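Local atomic coordinates of multicopper oxidase (PDB entry 6VOW), a protein that probably couples one-electron oxidation of phenolic or similar substrates to reduction of dioxygen to water at its copper centres, as laccases do. Residues D39-A44 against R82-L87; L102-V107 against E119-V124; L234-A239 against L270-P275. All coordinates share one frame; numbering follows the deposited sequence.

Interaction 1. Residues D39-A44 against R82-L87; sequences DYELIA and RFINKL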
loop_
_atom_site.group_PDB
_atom_site.type_symbol
_atom_site.label_atom_id
_atom_site.label_comp_id
_atom_site.label_asym_id
_atom_site.label_seq_id
_atom_site.Cartn_x
_atom_site.Cartn_y
_atom_site.Cartn_z
ATOM N N ASP A 39 -16.621 12.856 -6.714
ATOM C CA ASP A 39 -15.702 13.866 -7.284
ATOM C C ASP A 39 -14.732 14.511 -6.291
ATOM O O ASP A 39 -15.094 14.984 -5.183
ATOM C CB ASP A 39 -16.425 15.007 -8.063
ATOM C CG ASP A 39 -16.861 14.554 -9.403
ATOM O OD1 ASP A 39 -15.994 14.475 -10.259
ATOM O OD2 ASP A 39 -18.007 14.171 -9.641
ATOM N N TYR A 40 -13.480 14.500 -6.744
ATOM C CA TYR A 40 -12.375 15.084 -6.053
ATOM C C TYR A 40 -11.521 15.843 -7.079
ATOM O O TYR A 40 -11.405 15.418 -8.238
ATOM C CB TYR A 40 -11.529 13.993 -5.406
ATOM C CG TYR A 40 -12.103 13.306 -4.210
ATOM C CD1 TYR A 40 -12.044 13.894 -2.982
ATOM C CD2 TYR A 40 -12.727 12.086 -4.311
ATOM C CE1 TYR A 40 -12.538 13.271 -1.867
ATOM C CE2 TYR A 40 -13.224 11.463 -3.213
ATOM C CZ TYR A 40 -13.152 12.097 -2.001
ATOM O OH TYR A 40 -13.594 11.521 -0.878
ATOM N N GLU A 41 -11.046 17.013 -6.657
ATOM C CA GLU A 41 -9.962 17.764 -7.304
ATOM C C GLU A 41 -8.759 17.559 -6.394
ATOM O O GLU A 41 -8.797 18.018 -5.219
ATOM C CB GLU A 41 -10.280 19.258 -7.358
ATOM C CG GLU A 41 -9.220 20.029 -8.119
ATOM C CD GLU A 41 -9.350 21.538 -8.105
ATOM O OE1 GLU A 41 -9.379 22.189 -7.051
ATOM O OE2 GLU A 41 -9.357 22.090 -9.185
ATOM N N LEU A 42 -7.724 16.882 -6.917
ATOM C CA LEU A 42 -6.548 16.539 -6.122
ATOM C C LEU A 42 -5.337 17.233 -6.716
ATOM O O LEU A 42 -4.986 16.982 -7.868
ATOM C CB LEU A 42 -6.288 15.047 -6.078
ATOM C CG LEU A 42 -5.227 14.631 -5.040
ATOM C CD1 LEU A 42 -5.583 15.129 -3.644
ATOM C CD2 LEU A 42 -5.018 13.148 -4.973
ATOM N N ILE A 43 -4.673 18.075 -5.921
ATOM C CA ILE A 43 -3.478 18.846 -6.360
ATOM C C ILE A 43 -2.182 18.357 -5.622
ATOM O O ILE A 43 -2.121 18.384 -4.398
ATOM C CB ILE A 43 -3.728 20.322 -6.025
ATOM C CG1 ILE A 43 -4.900 20.898 -6.820
ATOM C CG2 ILE A 43 -2.524 21.148 -6.277
ATOM C CD1 ILE A 43 -5.368 22.240 -6.290
ATOM N N ALA A 44 -1.168 17.943 -6.390
ATOM C CA ALA A 44 0.200 17.721 -5.938
ATOM C C ALA A 44 0.986 19.060 -5.982
ATOM O O ALA A 44 1.068 19.762 -6.992
ATOM C CB ALA A 44 0.845 16.721 -6.851
ATOM N N ARG A 82 -9.919 14.716 -10.525
ATOM C CA ARG A 82 -9.260 15.714 -11.352
ATOM C C ARG A 82 -7.911 15.957 -10.685
ATOM O O ARG A 82 -7.816 16.681 -9.694
ATOM C CB ARG A 82 -10.161 16.957 -11.423
ATOM C CG ARG A 82 -9.555 18.237 -11.942
ATOM C CD ARG A 82 -9.204 18.111 -13.365
ATOM N NE ARG A 82 -10.358 18.057 -14.292
ATOM C CZ ARG A 82 -10.992 19.104 -14.793
ATOM N NH1 ARG A 82 -10.712 20.349 -14.415
ATOM N NH2 ARG A 82 -11.951 18.884 -15.658
ATOM N N PHE A 83 -6.886 15.247 -11.212
ATOM C CA PHE A 83 -5.588 15.412 -10.717
ATOM C C PHE A 83 -4.816 16.543 -11.441
ATOM O O PHE A 83 -4.682 16.584 -12.621
ATOM C CB PHE A 83 -4.783 14.142 -10.740
ATOM C CG PHE A 83 -3.355 14.409 -10.461
ATOM C CD1 PHE A 83 -2.972 14.961 -9.225
ATOM C CD2 PHE A 83 -2.402 14.134 -11.377
ATOM C CE1 PHE A 83 -1.610 15.194 -8.942
ATOM C CE2 PHE A 83 -1.027 14.382 -11.109
ATOM C CZ PHE A 83 -0.656 14.899 -9.906
ATOM N N ILE A 84 -4.334 17.461 -10.654
ATOM C CA ILE A 84 -3.660 18.632 -11.173
ATOM C C ILE A 84 -2.260 18.644 -10.633
ATOM O O ILE A 84 -2.078 18.692 -9.420
ATOM C CB ILE A 84 -4.341 19.923 -10.726
ATOM C CG1 ILE A 84 -5.830 19.916 -11.167
ATOM C CG2 ILE A 84 -3.666 21.110 -11.404
ATOM C CD1 ILE A 84 -6.669 21.079 -10.621
ATOM N N ASN A 85 -1.287 18.671 -11.536
ATOM C CA ASN A 85 0.135 18.641 -11.154
ATOM C C ASN A 85 0.663 20.080 -10.935
ATOM O O ASN A 85 0.875 20.820 -11.890
ATOM C CB ASN A 85 0.915 17.939 -12.236
ATOM C CG ASN A 85 2.378 17.807 -11.904
ATOM O OD1 ASN A 85 2.795 18.066 -10.813
ATOM N ND2 ASN A 85 3.127 17.364 -12.824
ATOM N N LYS A 86 0.817 20.500 -9.686
ATOM C CA LYS A 86 1.508 21.779 -9.391
ATOM C C LYS A 86 2.918 21.619 -8.786
ATOM O O LYS A 86 3.412 22.444 -7.976
ATOM C CB LYS A 86 0.645 22.625 -8.514
ATOM C CG LYS A 86 -0.675 23.038 -9.157
ATOM C CD LYS A 86 -1.286 24.170 -8.313
ATOM C CE LYS A 86 -2.376 24.982 -9.001
ATOM N NZ LYS A 86 -3.234 25.675 -7.995
ATOM N N LEU A 87 3.557 20.530 -9.188
ATOM C CA LEU A 87 4.957 20.313 -8.909
ATOM C C LEU A 87 5.724 20.869 -10.062
ATOM O O LEU A 87 5.189 21.384 -11.050
ATOM C CB LEU A 87 5.279 18.813 -8.695
ATOM C CG LEU A 87 4.552 18.194 -7.557
ATOM C CD1 LEU A 87 4.708 16.707 -7.631
ATOM C CD2 LEU A 87 5.012 18.721 -6.199
#
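Ile-43 and Ile-84 lie side by side, pointing the same way from two neighbouring parallel strands of the first cupredoxin-like domain, with Ile-43 CG1 4.1 Å from Ile-84 CB. Five backbone bonds tie the strands from Tyr-40 O to Lys-86 N, and branched residues suit such extended chains. On the same face the extended Glu-41 crosses Ile-84, its CD 3.7 Å from Ile-84 CD1, while the methylenes of Lys-86 run past Ile-43, CD to CG2 at 3.8 Å. Lys-86 thus covers Ile-43 with carbon, whereas Glu-41 brings the carboxylate itself against Ile-84; both residues are exposed. Arg-82 instead turns away to Asp-122 of the next strand.

On the opposite face Leu-42, Phe-83 and Ala-44 are buried. Phe-83 holds CG anti to its backbone N (chi1 169°), and the ring reaches across the strands edge-on, its CE1 3.6 Å from Ala-44 CB; alanine is small enough to accept that edge, and Tyr-62 adjoins both. An alanine in place of Phe-83 would probably open a gap beside the Ala-44 methyl and leave Tyr-62 without its ring neighbour. Where the strand ends, Asn-85 forms an Asx turn, its OD1 accepting Leu-87 N at 3.0 Å, and Leu-87 CD1 comes 3.9 Å from Ala-44 CB.

Interaction 2. Residues L102-V107 against E119-V124; sequences LEMDGV and EYFDYV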
loop_
_atom_site.group_PDB
_atom_site.type_symbol
_atom_site.label_atom_id
_atom_site.label_comp_id
_atom_site.label_asym_id
_atom_site.label_seq_id
_atom_site.Cartn_x
_atom_site.Cartn_y
_atom_site.Cartn_z
ATOM N N LEU A 102 -6.508 -0.306 -17.565
ATOM C CA LEU A 102 -5.090 0.082 -17.732
ATOM C C LEU A 102 -4.918 1.573 -17.924
ATOM O O LEU A 102 -3.973 2.181 -17.390
ATOM C CB LEU A 102 -4.542 -0.551 -18.959
ATOM C CG LEU A 102 -3.007 -0.312 -19.130
ATOM C CD1 LEU A 102 -2.161 -0.977 -18.061
ATOM C CD2 LEU A 102 -2.628 -0.881 -20.465
ATOM N N GLU A 103 -5.812 2.181 -18.684
ATOM C CA GLU A 103 -5.760 3.643 -18.931
ATOM C C GLU A 103 -5.698 4.476 -17.667
ATOM O O GLU A 103 -5.246 5.640 -17.716
ATOM C CB GLU A 103 -6.974 4.082 -19.736
ATOM C CG GLU A 103 -7.079 3.382 -21.085
ATOM C CD GLU A 103 -7.934 2.101 -21.090
ATOM O OE1 GLU A 103 -7.701 1.151 -20.272
ATOM O OE2 GLU A 103 -8.824 2.014 -21.953
ATOM N N MET A 104 -6.169 3.918 -16.543
ATOM C CA MET A 104 -6.187 4.647 -15.327
ATOM C C MET A 104 -5.119 4.102 -14.413
ATOM O O MET A 104 -5.119 4.441 -13.312
ATOM C CB MET A 104 -7.601 4.556 -14.704
ATOM C CG MET A 104 -8.739 5.068 -15.650
ATOM S SD MET A 104 -8.598 6.856 -15.638
ATOM C CE MET A 104 -9.573 7.455 -16.988
ATOM N N ASP A 105 -4.145 3.319 -14.860
ATOM C CA ASP A 105 -3.227 2.736 -13.850
ATOM C C ASP A 105 -2.148 3.727 -13.426
ATOM O O ASP A 105 -1.532 3.524 -12.416
ATOM C CB ASP A 105 -2.635 1.436 -14.319
ATOM C CG ASP A 105 -1.973 0.602 -13.179
ATOM O OD1 ASP A 105 -2.446 0.570 -12.018
ATOM O OD2 ASP A 105 -0.963 -0.083 -13.473
ATOM N N GLY A 106 -1.969 4.833 -14.136
ATOM C CA GLY A 106 -1.045 5.848 -13.685
ATOM C C GLY A 106 0.416 5.486 -13.898
ATOM O O GLY A 106 1.311 6.101 -13.347
ATOM N N VAL A 107 0.668 4.516 -14.737
ATOM C CA VAL A 107 2.027 4.192 -15.056
ATOM C C VAL A 107 2.526 4.949 -16.318
ATOM O O VAL A 107 1.929 4.840 -17.400
ATOM C CB VAL A 107 2.150 2.682 -15.263
ATOM C CG1 VAL A 107 3.524 2.393 -15.834
ATOM C CG2 VAL A 107 1.922 1.972 -13.936
ATOM N N GLU A 119 -0.530 20.983 -15.695
ATOM C CA GLU A 119 -1.560 20.245 -16.406
ATOM C C GLU A 119 -2.427 19.473 -15.362
ATOM O O GLU A 119 -2.191 19.616 -14.160
ATOM C CB GLU A 119 -0.922 19.215 -17.379
ATOM C CG GLU A 119 -0.172 19.682 -18.640
ATOM C CD GLU A 119 0.255 18.479 -19.545
ATOM O OE1 GLU A 119 0.046 17.265 -19.167
ATOM O OE2 GLU A 119 0.819 18.731 -20.651
ATOM N N TYR A 120 -3.409 18.682 -15.854
ATOM C CA TYR A 120 -4.322 17.837 -15.063
ATOM C C TYR A 120 -4.619 16.544 -15.743
ATOM O O TYR A 120 -4.362 16.398 -16.896
ATOM C CB TYR A 120 -5.632 18.589 -14.725
ATOM C CG TYR A 120 -6.560 18.809 -15.853
ATOM C CD1 TYR A 120 -6.415 19.927 -16.710
ATOM C CD2 TYR A 120 -7.607 17.907 -16.098
ATOM C CE1 TYR A 120 -7.284 20.122 -17.783
ATOM C CE2 TYR A 120 -8.471 18.096 -17.181
ATOM C CZ TYR A 120 -8.314 19.218 -17.978
ATOM O OH TYR A 120 -9.152 19.390 -19.019
ATOM N N PHE A 121 -5.130 15.558 -15.006
ATOM C CA PHE A 121 -5.513 14.270 -15.597
ATOM C C PHE A 121 -6.715 13.861 -14.748
ATOM O O PHE A 121 -6.780 14.126 -13.513
ATOM C CB PHE A 121 -4.390 13.204 -15.537
ATOM C CG PHE A 121 -4.684 11.959 -16.317
ATOM C CD1 PHE A 121 -5.321 10.867 -15.713
ATOM C CD2 PHE A 121 -4.316 11.850 -17.696
ATOM C CE1 PHE A 121 -5.548 9.685 -16.428
ATOM C CE2 PHE A 121 -4.562 10.659 -18.420
ATOM C CZ PHE A 121 -5.172 9.577 -17.782
ATOM N N ASP A 122 -7.706 13.329 -15.437
ATOM C CA ASP A 122 -8.944 12.941 -14.785
ATOM C C ASP A 122 -8.909 11.449 -14.641
ATOM O O ASP A 122 -9.074 10.727 -15.644
ATOM C CB ASP A 122 -10.091 13.359 -15.636
ATOM C CG ASP A 122 -10.516 14.788 -15.416
ATOM O OD1 ASP A 122 -10.431 15.308 -14.302
ATOM O OD2 ASP A 122 -11.020 15.392 -16.368
ATOM N N TYR A 123 -8.706 10.992 -13.391
ATOM C CA TYR A 123 -8.763 9.547 -13.101
ATOM C C TYR A 123 -10.194 9.271 -12.751
ATOM O O TYR A 123 -10.670 9.795 -11.783
ATOM C CB TYR A 123 -7.816 9.078 -11.965
ATOM C CG TYR A 123 -6.338 9.318 -12.295
ATOM C CD1 TYR A 123 -5.597 8.381 -12.958
ATOM C CD2 TYR A 123 -5.703 10.479 -11.898
ATOM C CE1 TYR A 123 -4.265 8.591 -13.269
ATOM C CE2 TYR A 123 -4.369 10.712 -12.189
ATOM C CZ TYR A 123 -3.662 9.774 -12.881
ATOM O OH TYR A 123 -2.388 10.057 -13.179
ATOM N N VAL A 124 -10.873 8.466 -13.559
ATOM C CA VAL A 124 -12.229 7.968 -13.297
ATOM C C VAL A 124 -12.251 6.467 -13.348
ATOM O O VAL A 124 -11.887 5.871 -14.394
ATOM C CB VAL A 124 -13.300 8.339 -14.399
ATOM C CG1 VAL A 124 -14.628 8.644 -13.738
ATOM C CG2 VAL A 124 -12.871 9.456 -15.303
#
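Met-104 lays its thioether against the backbone of Asp-122 to Val-124, a loop-on-strand contact in the first cupredoxin-like domain: the loop after strand 94-96 packs on edge strand 120-126. Methionine suits the place because its unbranched, flexible chain can follow a backbone and its sulfur tolerates both polar and aromatic neighbours. A bend at chi2 (-75°) turns SD toward the strand, where Val-124 N gives it a weak hydrogen bond of 3.5 Å with an N-H...S angle of 150°. The same sulfur lies 5.4 Å from the centroid of the Tyr-123 ring, an oblique Met-aromatic contact, and 4.2 Å from Phe-121 CE1.

The two rings support each other within the strand: Phe-121 CD1 sits 3.4 Å above the plane of Tyr-123, over its centre. Phe-121 turns the edge of its own ring to Glu-103 O, CZ at 3.9 Å, a carbonyl that also accepts from Ser-111 OG. Tyr-123 is buried but its hydroxyl is satisfied by Gln-112 NE2 and Ile-93 N, which fixes the far end of the ring, and Trp-95 meets it edge-to-face.

Further along the loop, Gly-106 passes Tyr-123 CE1 with its CA. Its positive phi of 76° favours glycine at this turn. Just before it, Asp-105 points away from the strand: its carbonyl accepts from His-94 ND1 and its OD2 is hydrogen-bonded to His-393 ND1. His-94 and His-393 line the copper cluster, so Asp-105 is a second-shell residue that is likely to hold these imidazoles in orientation. On the strand side, the Met-104 methyl closes the contact, CE lying 3.6 Å from Asp-122 O and 4.2 Å from Val-124 CG2.

Interaction 3. Residues L234-A239 against L270-P275; sequences LNLPGA and LAVRVP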
loop_
_atom_site.group_PDB
_atom_site.type_symbol
_atom_site.label_atom_id
_atom_site.label_comp_id
_atom_site.label_asym_id
_atom_site.label_seq_id
_atom_site.Cartn_x
_atom_site.Cartn_y
_atom_site.Cartn_z
ATOM N N LEU A 234 4.280 -4.592 13.437
ATOM C CA LEU A 234 3.209 -3.989 14.262
ATOM C C LEU A 234 2.776 -4.913 15.335
ATOM O O LEU A 234 2.554 -6.102 15.122
ATOM C CB LEU A 234 1.962 -3.673 13.402
ATOM C CG LEU A 234 1.998 -2.607 12.315
ATOM C CD1 LEU A 234 0.617 -2.519 11.670
ATOM C CD2 LEU A 234 2.387 -1.256 12.864
ATOM N N ASN A 235 2.593 -4.362 16.499
ATOM C CA ASN A 235 2.203 -5.151 17.647
ATOM C C ASN A 235 1.506 -4.158 18.506
ATOM O O ASN A 235 1.786 -2.956 18.366
ATOM C CB ASN A 235 3.422 -5.854 18.290
ATOM C CG ASN A 235 4.445 -4.888 18.800
ATOM O OD1 ASN A 235 5.398 -4.517 18.101
ATOM N ND2 ASN A 235 4.277 -4.485 20.026
ATOM N N LEU A 236 0.526 -4.624 19.291
ATOM C CA LEU A 236 -0.283 -3.695 20.162
ATOM C C LEU A 236 -0.475 -4.356 21.542
ATOM O O LEU A 236 -1.522 -4.933 21.822
ATOM C CB LEU A 236 -1.624 -3.390 19.485
ATOM C CG LEU A 236 -2.379 -2.071 19.714
ATOM C CD1 LEU A 236 -3.791 -2.268 19.128
ATOM C CD2 LEU A 236 -2.440 -1.632 21.147
ATOM N N PRO A 237 0.557 -4.294 22.410
ATOM C CA PRO A 237 0.484 -5.186 23.561
ATOM C C PRO A 237 -0.630 -4.825 24.436
ATOM O O PRO A 237 -0.868 -3.661 24.617
ATOM C CB PRO A 237 1.813 -4.952 24.302
ATOM C CG PRO A 237 2.621 -4.063 23.432
ATOM C CD PRO A 237 1.714 -3.390 22.470
ATOM N N GLY A 238 -1.346 -5.802 24.963
ATOM C CA GLY A 238 -2.454 -5.465 25.907
ATOM C C GLY A 238 -3.856 -5.499 25.315
ATOM O O GLY A 238 -4.756 -6.027 25.904
ATOM N N ALA A 239 -4.055 -4.914 24.150
ATOM C CA ALA A 239 -5.407 -4.730 23.618
ATOM C C ALA A 239 -5.810 -6.008 22.944
ATOM O O ALA A 239 -4.936 -6.777 22.532
ATOM C CB ALA A 239 -5.436 -3.595 22.621
ATOM N N LEU A 270 -7.566 -3.389 11.437
ATOM C CA LEU A 270 -7.204 -3.942 12.669
ATOM C C LEU A 270 -8.339 -3.489 13.560
ATOM O O LEU A 270 -8.457 -2.281 13.823
ATOM C CB LEU A 270 -5.812 -3.401 13.094
ATOM C CG LEU A 270 -5.368 -3.916 14.469
ATOM C CD1 LEU A 270 -5.541 -5.411 14.605
ATOM C CD2 LEU A 270 -3.972 -3.557 14.842
ATOM N N ALA A 271 -9.233 -4.401 13.919
ATOM C CA ALA A 271 -10.290 -4.038 14.900
ATOM C C ALA A 271 -9.812 -4.229 16.291
ATOM O O ALA A 271 -9.348 -5.351 16.647
ATOM C CB ALA A 271 -11.506 -4.859 14.727
ATOM N N VAL A 272 -9.976 -3.175 17.096
ATOM C CA VAL A 272 -9.410 -3.132 18.420
ATOM C C VAL A 272 -10.558 -2.913 19.433
ATOM O O VAL A 272 -11.365 -1.990 19.278
ATOM C CB VAL A 272 -8.408 -1.960 18.523
ATOM C CG1 VAL A 272 -7.907 -1.745 19.950
ATOM C CG2 VAL A 272 -7.199 -2.270 17.658
ATOM N N ARG A 273 -10.611 -3.736 20.466
ATOM C CA ARG A 273 -11.459 -3.407 21.603
ATOM C C ARG A 273 -10.722 -2.421 22.413
ATOM O O ARG A 273 -9.644 -2.711 22.954
ATOM C CB ARG A 273 -11.778 -4.583 22.460
ATOM C CG ARG A 273 -12.618 -4.194 23.749
ATOM C CD ARG A 273 -13.996 -3.799 23.363
ATOM N NE ARG A 273 -14.669 -4.947 22.782
ATOM C CZ ARG A 273 -15.968 -5.007 22.476
ATOM N NH1 ARG A 273 -16.846 -3.981 22.688
ATOM N NH2 ARG A 273 -16.397 -6.133 21.935
ATOM N N VAL A 274 -11.307 -1.235 22.493
ATOM C CA VAL A 274 -10.725 -0.160 23.224
ATOM C C VAL A 274 -11.001 -0.457 24.695
ATOM O O VAL A 274 -12.152 -0.685 25.097
ATOM C CB VAL A 274 -11.335 1.180 22.815
ATOM C CG1 VAL A 274 -10.739 2.311 23.612
ATOM C CG2 VAL A 274 -11.130 1.453 21.342
ATOM N N PRO A 275 -9.940 -0.432 25.522
ATOM C CA PRO A 275 -10.124 -0.776 26.885
ATOM C C PRO A 275 -10.851 0.333 27.586
ATOM O O PRO A 275 -11.188 1.327 26.994
ATOM C CB PRO A 275 -8.690 -0.946 27.409
ATOM C CG PRO A 275 -7.803 -0.285 26.427
ATOM C CD PRO A 275 -8.635 0.199 25.298
#
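Leu-236 and Val-272 reach toward each other tip to tip, Leu-236 CD1 standing 3.7 Å from Val-272 CG2. The apolar contacts carry this interface. Leu-236 has CG roughly anti to its backbone N (chi1 -151°), and its CD1 also comes to 4.5 Å from Leu-270 CD2. The other branch of Val-272 serves a second partner, CG1 lying 4.1 Å from Ala-239 CB. A two-branched valine can thus meet two residues at once, while the long leucine reaches across to the strand and the small alanine lets the returning loop come close. Leu-281 adjoins both Leu-236 and Ala-239.

Polar interactions lie within the loop or outside the pair. Ala-239 N makes a weak bond of 3.4 Å back to Leu-236 O, across a turn whose Gly-238 adopts backbone angles that call for glycine. Arg-273 leads its guanidinium away from the loop, where NH1 donates to Gly-216 O and Gly-303 O and the group meets Trp-305 in a cation-pi contact.

Strand 232-235, which leads into the loop, and strand 267-273 belong to different sheets, and the loop's Leu-236 and Ala-239 meet Leu-270 and Val-272 between the two layers, as in the beta-sandwich of a cupredoxin-like middle domain.

Overall arrangement
From the N terminus, interaction 1 comes first: 37 intervening residues bring strand 78-85 back beside strand 37-49. The chain then runs through strand 94-96 into interaction 2, a short closure of 11 residues that ends on strand 120-126. Interaction 3 follows much later, closing 30 residues largely of strand. The three stand in series; none encloses or crosses another. Interactions 1 and 2 nevertheless touch, because strands 78-85 and 120-126 are neighbours in one sheet, so together they join the N-terminal strand to the loop near the copper cluster. Interaction 3 lies apart, its centre about 36 Å from that of interaction 1, and ties together two sheets not used by either.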